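Local coordinates for protein CrmK (Actinoalloteichus sp. WH1-2216-6, PDB 5I1V) that acts as a flavoenzyme oxidase, carrying covalently bound FAD, in the recycling of a shunt product during caerulomycin biosynthesis, at residues Ser82-Val87 / Ile197-Leu202; Gly88-Glu91 / Phe96-Glu99; Arg35-Tyr38 / Gln42-Glu45. All coordinates share one frame; numbering follows the deposited sequence.

Interaction 1: residues Ser82-Val87 / Ile197-Leu202. With FAD (flavin-adenine dinucleotide), chain E.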
loop_
_atom_site.group_PDB
_atom_site.type_symbol
_atom_site.label_atom_id
_atom_site.label_comp_id
_atom_site.label_asym_id
_atom_site.label_seq_id
_atom_site.Cartn_x
_atom_site.Cartn_y
_atom_site.Cartn_z
ATOM N N SER A 82 -12.321 10.950 -2.630
ATOM C CA SER A 82 -11.851 9.594 -2.296
ATOM C C SER A 82 -12.947 8.540 -2.180
ATOM O O SER A 82 -12.674 7.373 -2.375
ATOM C CB SER A 82 -10.974 9.629 -1.022
ATOM O OG SER A 82 -11.691 10.208 0.041
ATOM N N SER A 83 -14.198 8.932 -1.957
ATOM C CA SER A 83 -15.304 7.981 -1.968
ATOM C C SER A 83 -15.896 7.712 -3.368
ATOM O O SER A 83 -16.841 6.973 -3.473
ATOM C CB SER A 83 -16.416 8.439 -0.999
ATOM O OG SER A 83 -15.897 8.598 0.345
ATOM N N MET A 84 -15.374 8.324 -4.422
ATOM C CA MET A 84 -15.772 8.022 -5.794
ATOM C C MET A 84 -14.572 7.336 -6.463
ATOM O O MET A 84 -13.753 7.982 -7.095
ATOM C CB MET A 84 -16.137 9.330 -6.546
ATOM C CG MET A 84 -17.377 10.026 -5.995
ATOM S SD MET A 84 -17.815 11.591 -6.769
ATOM C CE MET A 84 -18.016 11.175 -8.495
ATOM N N SER A 85 -14.463 6.028 -6.272
ATOM C CA SER A 85 -13.299 5.287 -6.749
ATOM C C SER A 85 -13.690 4.091 -7.621
ATOM O O SER A 85 -12.909 3.169 -7.816
ATOM C CB SER A 85 -12.475 4.837 -5.554
ATOM O OG SER A 85 -13.322 3.977 -4.776
ATOM N N HIS A 86 -14.914 4.092 -8.171
ATOM C CA HIS A 86 -15.271 3.036 -9.067
ATOM C C HIS A 86 -14.333 2.904 -10.272
ATOM O O HIS A 86 -13.993 3.907 -10.907
ATOM C CB HIS A 86 -16.709 3.231 -9.547
ATOM C CG HIS A 86 -17.121 2.224 -10.558
ATOM N ND1 HIS A 86 -17.444 0.929 -10.211
ATOM C CD2 HIS A 86 -17.223 2.295 -11.903
ATOM C CE1 HIS A 86 -17.758 0.253 -11.303
ATOM N NE2 HIS A 86 -17.641 1.062 -12.341
ATOM N N VAL A 87 -13.966 1.657 -10.609
ATOM C CA VAL A 87 -13.223 1.290 -11.847
ATOM C C VAL A 87 -13.988 0.121 -12.504
ATOM O O VAL A 87 -14.310 -0.846 -11.838
ATOM C CB VAL A 87 -11.784 0.836 -11.529
ATOM C CG1 VAL A 87 -11.057 0.336 -12.769
ATOM C CG2 VAL A 87 -11.002 1.983 -10.922
ATOM N N ILE A 197 -13.077 17.171 -12.361
ATOM C CA ILE A 197 -13.144 15.938 -13.126
ATOM C C ILE A 197 -13.835 14.893 -12.260
ATOM O O ILE A 197 -13.343 14.609 -11.179
ATOM C CB ILE A 197 -11.723 15.435 -13.495
ATOM C CG1 ILE A 197 -11.020 16.469 -14.359
ATOM C CG2 ILE A 197 -11.740 14.103 -14.251
ATOM C CD1 ILE A 197 -9.517 16.399 -14.166
ATOM N N THR A 198 -14.949 14.313 -12.714
ATOM C CA THR A 198 -15.582 13.272 -11.944
ATOM C C THR A 198 -15.154 11.847 -12.386
ATOM O O THR A 198 -15.089 10.881 -11.560
ATOM C CB THR A 198 -17.106 13.451 -11.993
ATOM O OG1 THR A 198 -17.510 13.583 -13.327
ATOM C CG2 THR A 198 -17.477 14.715 -11.253
ATOM N N ARG A 199 -14.896 11.668 -13.677
ATOM C CA ARG A 199 -14.494 10.348 -14.172
ATOM C C ARG A 199 -13.833 10.488 -15.528
ATOM O O ARG A 199 -14.016 11.456 -16.206
ATOM C CB ARG A 199 -15.682 9.349 -14.255
ATOM C CG ARG A 199 -16.777 9.776 -15.192
ATOM C CD ARG A 199 -18.161 9.171 -14.870
ATOM N NE ARG A 199 -18.735 9.761 -13.679
ATOM C CZ ARG A 199 -19.037 9.100 -12.564
ATOM N NH1 ARG A 199 -18.936 7.788 -12.517
ATOM N NH2 ARG A 199 -19.490 9.759 -11.513
ATOM N N TYR A 200 -13.071 9.478 -15.893
ATOM C CA TYR A 200 -12.308 9.425 -17.137
ATOM C C TYR A 200 -12.746 8.123 -17.782
ATOM O O TYR A 200 -13.128 7.159 -17.081
ATOM C CB TYR A 200 -10.800 9.267 -16.882
ATOM C CG TYR A 200 -10.047 10.361 -16.197
ATOM C CD1 TYR A 200 -9.564 11.426 -16.931
ATOM C CD2 TYR A 200 -9.745 10.306 -14.831
ATOM C CE1 TYR A 200 -8.790 12.427 -16.360
ATOM C CE2 TYR A 200 -8.973 11.322 -14.228
ATOM C CZ TYR A 200 -8.489 12.377 -15.007
ATOM O OH TYR A 200 -7.700 13.399 -14.496
ATOM N N TRP A 201 -12.614 8.060 -19.079
ATOM C CA TRP A 201 -12.778 6.819 -19.819
ATOM C C TRP A 201 -11.504 6.553 -20.599
ATOM O O TRP A 201 -11.017 7.401 -21.352
ATOM C CB TRP A 201 -13.977 6.895 -20.779
ATOM C CG TRP A 201 -15.316 6.769 -20.122
ATOM C CD1 TRP A 201 -15.988 5.638 -19.847
ATOM C CD2 TRP A 201 -16.126 7.848 -19.637
ATOM N NE1 TRP A 201 -17.197 5.929 -19.235
ATOM C CE2 TRP A 201 -17.302 7.283 -19.098
ATOM C CE3 TRP A 201 -15.986 9.224 -19.644
ATOM C CZ2 TRP A 201 -18.343 8.064 -18.584
ATOM C CZ3 TRP A 201 -17.007 10.009 -19.115
ATOM C CH2 TRP A 201 -18.179 9.426 -18.614
ATOM N N LEU A 202 -11.006 5.318 -20.473
ATOM C CA LEU A 202 -9.799 4.930 -21.089
ATOM C C LEU A 202 -10.000 3.835 -22.118
ATOM O O LEU A 202 -10.638 2.824 -21.839
ATOM C CB LEU A 202 -8.795 4.433 -20.031
ATOM C CG LEU A 202 -8.508 5.384 -18.862
ATOM C CD1 LEU A 202 -7.701 4.674 -17.788
ATOM C CD2 LEU A 202 -7.734 6.585 -19.325
HETATM P PA FAD E . -4.176 15.858 -5.440
HETATM O O1A FAD E . -3.216 16.443 -4.433
HETATM O O2A FAD E . -5.488 15.380 -4.890
HETATM O O5B FAD E . -4.417 16.876 -6.611
HETATM C C5B FAD E . -3.373 17.335 -7.464
HETATM C C4B FAD E . -3.844 18.605 -8.188
HETATM O O4B FAD E . -4.890 18.200 -9.093
HETATM C C3B FAD E . -4.468 19.704 -7.356
HETATM O O3B FAD E . -4.307 20.930 -8.047
HETATM C C2B FAD E . -5.929 19.349 -7.345
HETATM O O2B FAD E . -6.855 20.350 -6.910
HETATM C C1B FAD E . -6.119 18.803 -8.765
HETATM N N9A FAD E . -7.151 17.737 -8.816
HETATM C C8A FAD E . -7.255 16.594 -8.071
HETATM N N7A FAD E . -8.430 15.948 -8.365
HETATM C C5A FAD E . -9.024 16.686 -9.280
HETATM C C6A FAD E . -10.260 16.527 -10.005
HETATM N N6A FAD E . -10.965 15.439 -9.757
HETATM N N1A FAD E . -10.585 17.488 -10.876
HETATM C C2A FAD E . -9.831 18.591 -11.065
HETATM N N3A FAD E . -8.627 18.784 -10.467
HETATM C C4A FAD E . -8.257 17.867 -9.537
HETATM N N1 FAD E . 3.266 11.160 -11.662
HETATM C C2 FAD E . 3.598 10.435 -12.755
HETATM O O2 FAD E . 3.290 10.837 -13.883
HETATM N N3 FAD E . 4.263 9.261 -12.684
HETATM C C4 FAD E . 4.692 8.718 -11.552
HETATM O O4 FAD E . 5.270 7.611 -11.541
HETATM C C4X FAD E . 4.375 9.415 -10.314
HETATM N N5 FAD E . 4.780 8.919 -9.113
HETATM C C5X FAD E . 4.377 9.537 -7.992
HETATM C C6 FAD E . 4.640 8.960 -6.750
HETATM C C7 FAD E . 4.266 9.549 -5.543
HETATM C C7M FAD E . 4.586 8.845 -4.218
HETATM C C8 FAD E . 3.554 10.842 -5.628
HETATM C C8M FAD E . 3.128 11.576 -4.387
HETATM C C9 FAD E . 3.282 11.450 -6.859
HETATM C C9A FAD E . 3.666 10.839 -8.051
HETATM N N10 FAD E . 3.390 11.410 -9.299
HETATM C C10 FAD E . 3.691 10.704 -10.448
HETATM C "C1'" FAD E . 2.919 12.789 -9.428
HETATM C "C2'" FAD E . 1.428 12.832 -9.521
HETATM O "O2'" FAD E . 1.051 12.520 -10.848
HETATM C "C3'" FAD E . 0.864 14.146 -9.095
HETATM O "O3'" FAD E . 1.278 14.405 -7.725
HETATM C "C4'" FAD E . -0.672 14.177 -9.247
HETATM O "O4'" FAD E . -1.053 15.535 -9.460
HETATM C "C5'" FAD E . -1.345 13.602 -8.017
HETATM O "O5'" FAD E . -2.753 13.572 -8.252
HETATM P P FAD E . -3.658 13.361 -6.966
HETATM O O1P FAD E . -3.170 12.205 -6.173
HETATM O O2P FAD E . -5.100 13.391 -7.363
HETATM O O3P FAD E . -3.322 14.705 -6.125
#
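Met84 meets Arg199 through its terminal methyl alone, so the protein-to-protein part of this contact is van der Waals in kind and small, 109 Å² in all. Met84 CE lies 3.6 Å from Arg199 NH2, approaching the guanidinium obliquely, and the two side chains cross at about a right angle. The thioether runs out straight and then bends at its last torsion (chi3 57°), which turns CE toward strand 196-202. The same methyl stands 4.2 Å from Thr198 O, and Val43 of helix 40-52 also packs on Met84.

The polar interactions of Arg199 lead to other residues. NH1 makes salt bridges to Glu97 and Glu99, NE makes one to Glu156, and NH2 hydrogen-bonds Thr40; Thr198 OG1 shares Glu156 with it. Several partners thus fix the rotation of the guanidinium, while the methyl of Met84 touches one of its nitrogens.

Hydrogen bonding to the cofactor is done by the backbone of Ile197. Its N gives a bond of 2.9 Å to FAD N1A, bent only to 161°, and its O receives FAD N6A at 2.9 Å and 168°. The side chain adds apolar cover, Ile197 CB at 3.5 Å and CD1 at 3.6 Å from FAD N1A, while CG2 rests on the rim of one face of Tyr200.

Segment 82-87 connects the four-stranded sheet to the five-stranded sheet of an FAD-binding domain of the PCMH type, and Met84 bears on the strand that holds the adenine. Because Ile197 N needs an acceptor at N1A and Ile197 O a donor at N6A, the pairing reads the Watson-Crick edge of adenine, and guanine, with the opposite polarity at both positions, would probably not match it.

Interaction 2: residues Gly88-Glu91 / Phe96-Glu99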
loop_
_atom_site.group_PDB
_atom_site.type_symbol
_atom_site.label_atom_id
_atom_site.label_comp_id
_atom_site.label_asym_id
_atom_site.label_seq_id
_atom_site.Cartn_x
_atom_site.Cartn_y
_atom_site.Cartn_z
ATOM N N GLY A 88 -14.358 0.261 -13.763
ATOM C CA GLY A 88 -15.212 -0.733 -14.425
ATOM C C GLY A 88 -15.232 -0.488 -15.923
ATOM O O GLY A 88 -14.975 0.615 -16.363
ATOM N N TYR A 89 -15.515 -1.513 -16.705
ATOM C CA TYR A 89 -15.744 -1.337 -18.143
ATOM C C TYR A 89 -17.139 -0.830 -18.423
ATOM O O TYR A 89 -18.090 -1.331 -17.873
ATOM C CB TYR A 89 -15.645 -2.667 -18.865
ATOM C CG TYR A 89 -15.543 -2.542 -20.362
ATOM C CD1 TYR A 89 -14.481 -1.841 -20.938
ATOM C CD2 TYR A 89 -16.488 -3.154 -21.216
ATOM C CE1 TYR A 89 -14.324 -1.775 -22.292
ATOM C CE2 TYR A 89 -16.349 -3.061 -22.605
ATOM C CZ TYR A 89 -15.272 -2.377 -23.126
ATOM O OH TYR A 89 -15.062 -2.294 -24.514
ATOM N N ASP A 90 -17.224 0.196 -19.249
ATOM C CA ASP A 90 -18.458 0.832 -19.655
ATOM C C ASP A 90 -18.751 0.321 -21.080
ATOM O O ASP A 90 -18.100 0.742 -22.086
ATOM C CB ASP A 90 -18.265 2.349 -19.611
ATOM C CG ASP A 90 -19.540 3.148 -19.959
ATOM O OD1 ASP A 90 -20.428 2.648 -20.673
ATOM O OD2 ASP A 90 -19.612 4.334 -19.548
ATOM N N GLU A 91 -19.678 -0.639 -21.158
ATOM C CA GLU A 91 -20.038 -1.262 -22.440
ATOM C C GLU A 91 -20.545 -0.290 -23.477
ATOM O O GLU A 91 -20.320 -0.469 -24.658
ATOM C CB GLU A 91 -21.133 -2.313 -22.246
ATOM C CG GLU A 91 -20.625 -3.624 -21.686
ATOM C CD GLU A 91 -21.441 -4.807 -22.184
ATOM O OE1 GLU A 91 -22.034 -5.519 -21.348
ATOM O OE2 GLU A 91 -21.496 -5.019 -23.415
ATOM N N PHE A 96 -12.887 1.794 -20.406
ATOM C CA PHE A 96 -12.846 1.652 -18.970
ATOM C C PHE A 96 -13.170 2.963 -18.237
ATOM O O PHE A 96 -12.481 3.987 -18.444
ATOM C CB PHE A 96 -11.506 1.098 -18.515
ATOM C CG PHE A 96 -11.284 -0.291 -18.968
ATOM C CD1 PHE A 96 -11.781 -1.366 -18.256
ATOM C CD2 PHE A 96 -10.595 -0.520 -20.153
ATOM C CE1 PHE A 96 -11.583 -2.649 -18.749
ATOM C CE2 PHE A 96 -10.388 -1.783 -20.606
ATOM C CZ PHE A 96 -10.864 -2.843 -19.919
ATOM N N GLU A 97 -14.197 2.922 -17.386
ATOM C CA GLU A 97 -14.574 4.087 -16.571
ATOM C C GLU A 97 -13.756 4.090 -15.294
ATOM O O GLU A 97 -13.688 3.081 -14.590
ATOM C CB GLU A 97 -16.036 4.015 -16.234
ATOM C CG GLU A 97 -16.633 5.282 -15.635
ATOM C CD GLU A 97 -18.091 5.056 -15.161
ATOM O OE1 GLU A 97 -18.591 3.951 -15.392
ATOM O OE2 GLU A 97 -18.704 5.938 -14.497
ATOM N N VAL A 98 -13.127 5.218 -15.016
ATOM C CA VAL A 98 -12.297 5.374 -13.848
ATOM C C VAL A 98 -12.749 6.641 -13.130
ATOM O O VAL A 98 -12.477 7.746 -13.609
ATOM C CB VAL A 98 -10.792 5.493 -14.204
ATOM C CG1 VAL A 98 -9.936 5.714 -12.949
ATOM C CG2 VAL A 98 -10.238 4.275 -14.946
ATOM N N GLU A 99 -13.389 6.499 -11.980
ATOM C CA GLU A 99 -13.730 7.682 -11.140
ATOM C C GLU A 99 -12.490 8.386 -10.640
ATOM O O GLU A 99 -11.446 7.741 -10.434
ATOM C CB GLU A 99 -14.677 7.316 -9.997
ATOM C CG GLU A 99 -16.081 7.218 -10.548
ATOM C CD GLU A 99 -17.147 6.772 -9.554
ATOM O OE1 GLU A 99 -16.783 6.318 -8.437
ATOM O OE2 GLU A 99 -18.356 6.896 -9.900
#
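Tyr89 leans on Phe96 from its first side-chain carbon onward. Tyr89 CB is 4.1 Å from Phe96 CE1, and with CG anti to the backbone N (chi1 -166°) the ring swings so that one edge leads. Tyr89 CD1 then stands 3.7 Å above the plane of the Phe96 ring, over its centre: an edge-to-face pair, centroids 5.0 Å apart and planes at 59°. At the tip, Tyr89 OH hydrogen-bonds Asp210 O. Phe96 also forms an edge-to-face pair with Tyr115 of helix 104-115.

The two rings share a face of the beta hairpin formed by strands 87-90 and 95-99, where Tyr89 and Phe96 are an antiparallel non-hydrogen-bonded pair. Next to them Gly88 and Glu97 form the hydrogen-bonded pair, Gly88 N to Glu97 O at 3.0 Å and Glu97 N to Gly88 O at a short 2.6 Å. Gly88 O also takes a CA-H contact from Phe96 CA at 3.5 Å.

Glu97 points from the other face. Its OE1 is 4.3 Å from Asp90 OD2, like charges whose proximity is probably eased by separate partners: Trp201 NE1 for Asp90 OD2, Arg199 for Glu97 OE2.

Interaction 3: residues Arg35-Tyr38 / Gln42-Glu45; sequences RLPY and QVVE
Gln42, Pro37 and Tyr38 carry most of the buried surface where strand 33-36 runs into helix 40-52. The amide oxygen of Gln42 does the polar work: Tyr38 N donates to Gln42 OE1 at 2.7 Å, with 156° at the hydrogen and the donor tilted 23° from the carbonyl plane. CG of Gln42 is anti to its carbonyl carbon (chi1 -74°) and the chain is extended beyond it, which carries the amide back to the residues preceding the helix. Its other end, NE2, hydrogen-bonds Arg4 O. With an alanine in place of Gln42 the CB packing on Pro37 would remain, but Tyr38 N and Arg4 O are likely to lose their amide partner.

Pro37 supplies the apolar half. Its CB lies 3.7 Å from Gln42 CB, and its CG meets Val43 CG2 at 3.6 Å, so the pyrrolidine ring bears on two successive helix residues. Tyr38 brings CD2 to 3.7 Å from Gln42 OE1, while its OH reaches Asn114 of the second subunit. A water bridges the flank, accepting from Arg35 NH1 at 2.8 Å and donating to Gln42 O at 2.8 Å.

This is the strand-to-helix connection of a beta-alpha-beta crossover: helix 40-52 links the parallel strands 33-36 and 57-60, with strand 77-80 between them. Pro37 packs on Val79 of that middle strand, and Val44 faces strand 166-172 of the five-stranded sheet.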
loop_
_atom_site.group_PDB
_atom_site.type_symbol
_atom_site.label_atom_id
_atom_site.label_comp_id
_atom_site.label_asym_id
_atom_site.label_seq_id
_atom_site.Cartn_x
_atom_site.Cartn_y
_atom_site.Cartn_z
ATOM N N ARG A 35 -16.056 18.453 1.887
ATOM C CA ARG A 35 -17.276 17.832 1.406
ATOM C C ARG A 35 -16.835 16.529 0.708
ATOM O O ARG A 35 -15.924 16.580 -0.093
ATOM C CB ARG A 35 -17.981 18.803 0.440
ATOM C CG ARG A 35 -19.227 18.230 -0.248
ATOM C CD ARG A 35 -20.364 17.950 0.673
ATOM N NE ARG A 35 -20.804 19.147 1.400
ATOM C CZ ARG A 35 -21.524 20.126 0.871
ATOM N NH1 ARG A 35 -21.923 20.083 -0.398
ATOM N NH2 ARG A 35 -21.866 21.143 1.618
ATOM N N LEU A 36 -17.419 15.379 1.061
ATOM C CA LEU A 36 -17.135 14.105 0.384
ATOM C C LEU A 36 -18.388 13.636 -0.381
ATOM O O LEU A 36 -19.288 13.082 0.240
ATOM C CB LEU A 36 -16.768 13.043 1.408
ATOM C CG LEU A 36 -15.518 13.202 2.308
ATOM C CD1 LEU A 36 -14.508 12.083 2.070
ATOM C CD2 LEU A 36 -14.814 14.512 2.212
ATOM N N PRO A 37 -18.464 13.927 -1.694
ATOM C CA PRO A 37 -19.600 13.522 -2.519
ATOM C C PRO A 37 -19.484 12.071 -2.993
ATOM O O PRO A 37 -18.391 11.495 -3.017
ATOM C CB PRO A 37 -19.554 14.510 -3.665
ATOM C CG PRO A 37 -18.138 14.900 -3.757
ATOM C CD PRO A 37 -17.511 14.725 -2.439
ATOM N N TYR A 38 -20.624 11.501 -3.396
ATOM C CA TYR A 38 -20.674 10.127 -3.848
ATOM C C TYR A 38 -21.109 10.042 -5.327
ATOM O O TYR A 38 -21.117 8.958 -5.879
ATOM C CB TYR A 38 -21.680 9.296 -2.973
ATOM C CG TYR A 38 -21.224 9.168 -1.546
ATOM C CD1 TYR A 38 -20.180 8.307 -1.217
ATOM C CD2 TYR A 38 -21.782 9.951 -0.530
ATOM C CE1 TYR A 38 -19.719 8.206 0.078
ATOM C CE2 TYR A 38 -21.329 9.868 0.778
ATOM C CZ TYR A 38 -20.285 8.991 1.081
ATOM O OH TYR A 38 -19.802 8.891 2.361
ATOM N N GLN A 42 -23.801 15.324 -6.693
ATOM C CA GLN A 42 -23.369 15.883 -5.427
ATOM C C GLN A 42 -22.110 16.811 -5.594
ATOM O O GLN A 42 -21.887 17.764 -4.821
ATOM C CB GLN A 42 -23.156 14.744 -4.449
ATOM C CG GLN A 42 -24.439 14.151 -3.944
ATOM C CD GLN A 42 -24.206 12.949 -3.047
ATOM O OE1 GLN A 42 -23.064 12.562 -2.785
ATOM N NE2 GLN A 42 -25.282 12.349 -2.582
ATOM N N VAL A 43 -21.292 16.524 -6.591
ATOM C CA VAL A 43 -20.164 17.387 -6.929
ATOM C C VAL A 43 -20.719 18.733 -7.474
ATOM O O VAL A 43 -20.319 19.835 -7.020
ATOM C CB VAL A 43 -19.225 16.709 -7.914
ATOM C CG1 VAL A 43 -18.154 17.691 -8.369
ATOM C CG2 VAL A 43 -18.631 15.453 -7.302
ATOM N N VAL A 44 -21.692 18.650 -8.389
ATOM C CA VAL A 44 -22.356 19.828 -8.928
ATOM C C VAL A 44 -22.928 20.665 -7.781
ATOM O O VAL A 44 -22.805 21.911 -7.775
ATOM C CB VAL A 44 -23.484 19.455 -9.910
ATOM C CG1 VAL A 44 -24.401 20.635 -10.191
ATOM C CG2 VAL A 44 -22.885 18.930 -11.201
ATOM N N GLU A 45 -23.539 20.016 -6.834
ATOM C CA GLU A 45 -24.118 20.728 -5.706
ATOM C C GLU A 45 -23.066 21.391 -4.843
ATOM O O GLU A 45 -23.225 22.544 -4.455
ATOM C CB GLU A 45 -24.967 19.785 -4.871
ATOM C CG GLU A 45 -25.905 20.452 -3.898
ATOM C CD GLU A 45 -26.633 19.429 -3.019
ATOM O OE1 GLU A 45 -26.943 18.289 -3.493
ATOM O OE2 GLU A 45 -26.865 19.760 -1.838
HETATM O O HOH W 1 -22.405 17.893 -2.114
#

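From the N terminus, interaction 3 closes first, a tight local turn with three residues between its segments, joining strand 33-36 to helix 40-52. Interaction 1 opens later, after strand 77-80, and closes only at strand 196-202. Interaction 2, the 87-90/95-99 hairpin, is nested inside that long loop, whereas interaction 3 precedes it in series. Interactions 1 and 2 meet through strands 95-99 and 196-202, neighbours in the five-stranded sheet. Interactions 1 and 3 also touch, Met84 CG lying 3.5 Å from Pro37 O. Interactions 2 and 3 do not touch, their nearest atoms about 5 Å apart; segment 82-87, which touches both, lies in the loop from strand 77-80 to strand 87-90.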